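Local coordinates for protein succinate dehydrogenase subunit A (Mycolicibacterium smegmatis, PDB 7D6V) that probably oxidises succinate to fumarate as the FAD-carrying flavoprotein subunit of a membrane-bound succinate:quinone oxidoreductase, at residues W67-G72 / Y126-H131. Residues are numbered along the deposited sequence; the frame is centred on the assembly and turned at random.
Sequences WQVHFG and YPRLAH
R128 lays its guanidinium flat against H70, the two planes only 10° apart. The stack is displaced: NE of R128 sits 3.6 Å from CG of H70, near the rim of the imidazole, while the carbon CZ of R128 lies beyond the ring, close to the H70 CA. More central to the ring is the methylene CD of R128, a CH-pi contact over the face, 3.9 Å from the H70 centroid. The chain bends at chi3 (-93°), carrying NE from CD across the imidazole. The other face of the guanidinium looks toward the backbone O of Y126.

No hydrogen bond joins the two segments, and the polar ends are held by residues around them. R128 forms salt bridges through NH2 to D73 and through NH1 to D65, which fix the rotation of the guanidinium and probably offset its charge beside the imidazole. NE2 of H70 is hydrogen-bonded to OD1 of N427.

Between V69 and Y126 the contact is apolar and made by one methyl group. CG1 of V69, anti to the backbone N (chi1 178°), meets the CD1–CE1 side of the Y126 ring obliquely, 3.9 Å from CD1, with the two side chains crossing at about a right angle.

Helix 67-76 is thus joined to the short antiparallel sheet of strands 54-55, 129-130 and 118-119, where R128 and L129 both face R119 in a classic beta bulge. This arginine–histidine stack belongs to the FAD-binding domain, with the H70 side chain about 10 Å from the bound FAD.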
# COMPACT_ATOMS: atom_id res chain seq x y z
N TRP A 67 -17.70 20.17 -18.16
CA TRP A 67 -16.84 19.35 -19.01
C TRP A 67 -16.16 20.18 -20.09
O TRP A 67 -15.10 19.79 -20.58
CB TRP A 67 -17.64 18.19 -19.62
CG TRP A 67 -18.58 18.57 -20.72
CD1 TRP A 67 -19.93 18.77 -20.61
CD2 TRP A 67 -18.26 18.77 -22.11
NE1 TRP A 67 -20.46 19.09 -21.83
CE2 TRP A 67 -19.46 19.10 -22.77
CE3 TRP A 67 -17.08 18.71 -22.85
CZ2 TRP A 67 -19.51 19.37 -24.13
CZ3 TRP A 67 -17.13 18.97 -24.20
CH2 TRP A 67 -18.33 19.30 -24.83
N GLN A 68 -16.74 21.32 -20.47
CA GLN A 68 -16.08 22.22 -21.41
C GLN A 68 -14.80 22.79 -20.82
O GLN A 68 -13.77 22.88 -21.51
CB GLN A 68 -17.03 23.34 -21.81
CG GLN A 68 -18.14 22.91 -22.75
CD GLN A 68 -19.43 22.58 -22.02
OE1 GLN A 68 -19.43 22.30 -20.82
NE2 GLN A 68 -20.54 22.63 -22.74
N VAL A 69 -14.83 23.20 -19.55
CA VAL A 69 -13.65 23.75 -18.91
C VAL A 69 -12.56 22.69 -18.79
O VAL A 69 -11.39 22.95 -19.07
CB VAL A 69 -14.02 24.34 -17.53
CG1 VAL A 69 -12.78 24.87 -16.83
CG2 VAL A 69 -15.05 25.44 -17.69
N HIS A 70 -12.94 21.48 -18.38
CA HIS A 70 -11.98 20.39 -18.28
C HIS A 70 -11.40 20.04 -19.65
O HIS A 70 -10.21 19.75 -19.78
CB HIS A 70 -12.65 19.17 -17.64
CG HIS A 70 -11.70 18.10 -17.21
ND1 HIS A 70 -12.11 16.99 -16.50
CD2 HIS A 70 -10.37 17.97 -17.38
CE1 HIS A 70 -11.07 16.22 -16.25
NE2 HIS A 70 -10.00 16.79 -16.77
N PHE A 71 -12.25 20.05 -20.68
CA PHE A 71 -11.78 19.78 -22.04
C PHE A 71 -10.76 20.82 -22.49
O PHE A 71 -9.72 20.47 -23.06
CB PHE A 71 -12.97 19.73 -22.99
CG PHE A 71 -12.59 19.70 -24.44
CD1 PHE A 71 -12.03 18.58 -25.01
CD2 PHE A 71 -12.82 20.81 -25.24
CE1 PHE A 71 -11.69 18.55 -26.34
CE2 PHE A 71 -12.48 20.79 -26.57
CZ PHE A 71 -11.92 19.66 -27.12
N GLY A 72 -11.05 22.10 -22.24
CA GLY A 72 -10.09 23.13 -22.59
C GLY A 72 -8.80 23.02 -21.82
O GLY A 72 -7.71 23.25 -22.37
N TYR A 126 -10.28 24.64 -12.02
CA TYR A 126 -11.12 24.49 -10.84
C TYR A 126 -10.70 23.25 -10.09
O TYR A 126 -10.08 22.35 -10.66
CB TYR A 126 -12.60 24.41 -11.24
CG TYR A 126 -13.13 25.66 -11.89
CD1 TYR A 126 -13.69 25.63 -13.15
CD2 TYR A 126 -13.07 26.88 -11.23
CE1 TYR A 126 -14.18 26.77 -13.75
CE2 TYR A 126 -13.55 28.03 -11.82
CZ TYR A 126 -14.11 27.97 -13.08
OH TYR A 126 -14.59 29.11 -13.66
N PRO A 127 -11.01 23.17 -8.79
CA PRO A 127 -10.70 21.95 -8.03
C PRO A 127 -11.46 20.75 -8.57
O PRO A 127 -12.69 20.76 -8.64
CB PRO A 127 -11.13 22.30 -6.60
CG PRO A 127 -11.25 23.78 -6.58
CD PRO A 127 -11.66 24.18 -7.94
N ARG A 128 -10.72 19.72 -8.96
CA ARG A 128 -11.30 18.59 -9.68
C ARG A 128 -10.87 17.23 -9.15
O ARG A 128 -11.56 16.24 -9.45
CB ARG A 128 -10.92 18.65 -11.16
CG ARG A 128 -11.83 19.48 -12.01
CD ARG A 128 -11.72 19.08 -13.46
NE ARG A 128 -10.74 19.89 -14.18
CZ ARG A 128 -10.97 21.10 -14.66
NH1 ARG A 128 -12.14 21.68 -14.50
NH2 ARG A 128 -10.01 21.74 -15.30
N LEU A 129 -9.78 17.13 -8.40
CA LEU A 129 -9.13 15.85 -8.14
C LEU A 129 -9.77 15.20 -6.92
O LEU A 129 -9.53 15.61 -5.78
CB LEU A 129 -7.63 16.05 -7.95
CG LEU A 129 -6.78 15.92 -9.22
CD1 LEU A 129 -7.05 17.07 -10.18
CD2 LEU A 129 -5.31 15.85 -8.87
N ALA A 130 -10.60 14.18 -7.16
CA ALA A 130 -11.12 13.37 -6.08
C ALA A 130 -9.98 12.57 -5.45
O ALA A 130 -9.22 11.90 -6.16
CB ALA A 130 -12.21 12.43 -6.59
N HIS A 131 -9.88 12.61 -4.13
CA HIS A 131 -8.71 12.09 -3.44
C HIS A 131 -9.11 11.47 -2.12
O HIS A 131 -10.19 11.71 -1.59
CB HIS A 131 -7.68 13.20 -3.19
CG HIS A 131 -8.16 14.25 -2.25
ND1 HIS A 131 -7.79 14.29 -0.92
CD2 HIS A 131 -9.02 15.28 -2.43
CE1 HIS A 131 -8.38 15.31 -0.33
NE2 HIS A 131 -9.13 15.93 -1.22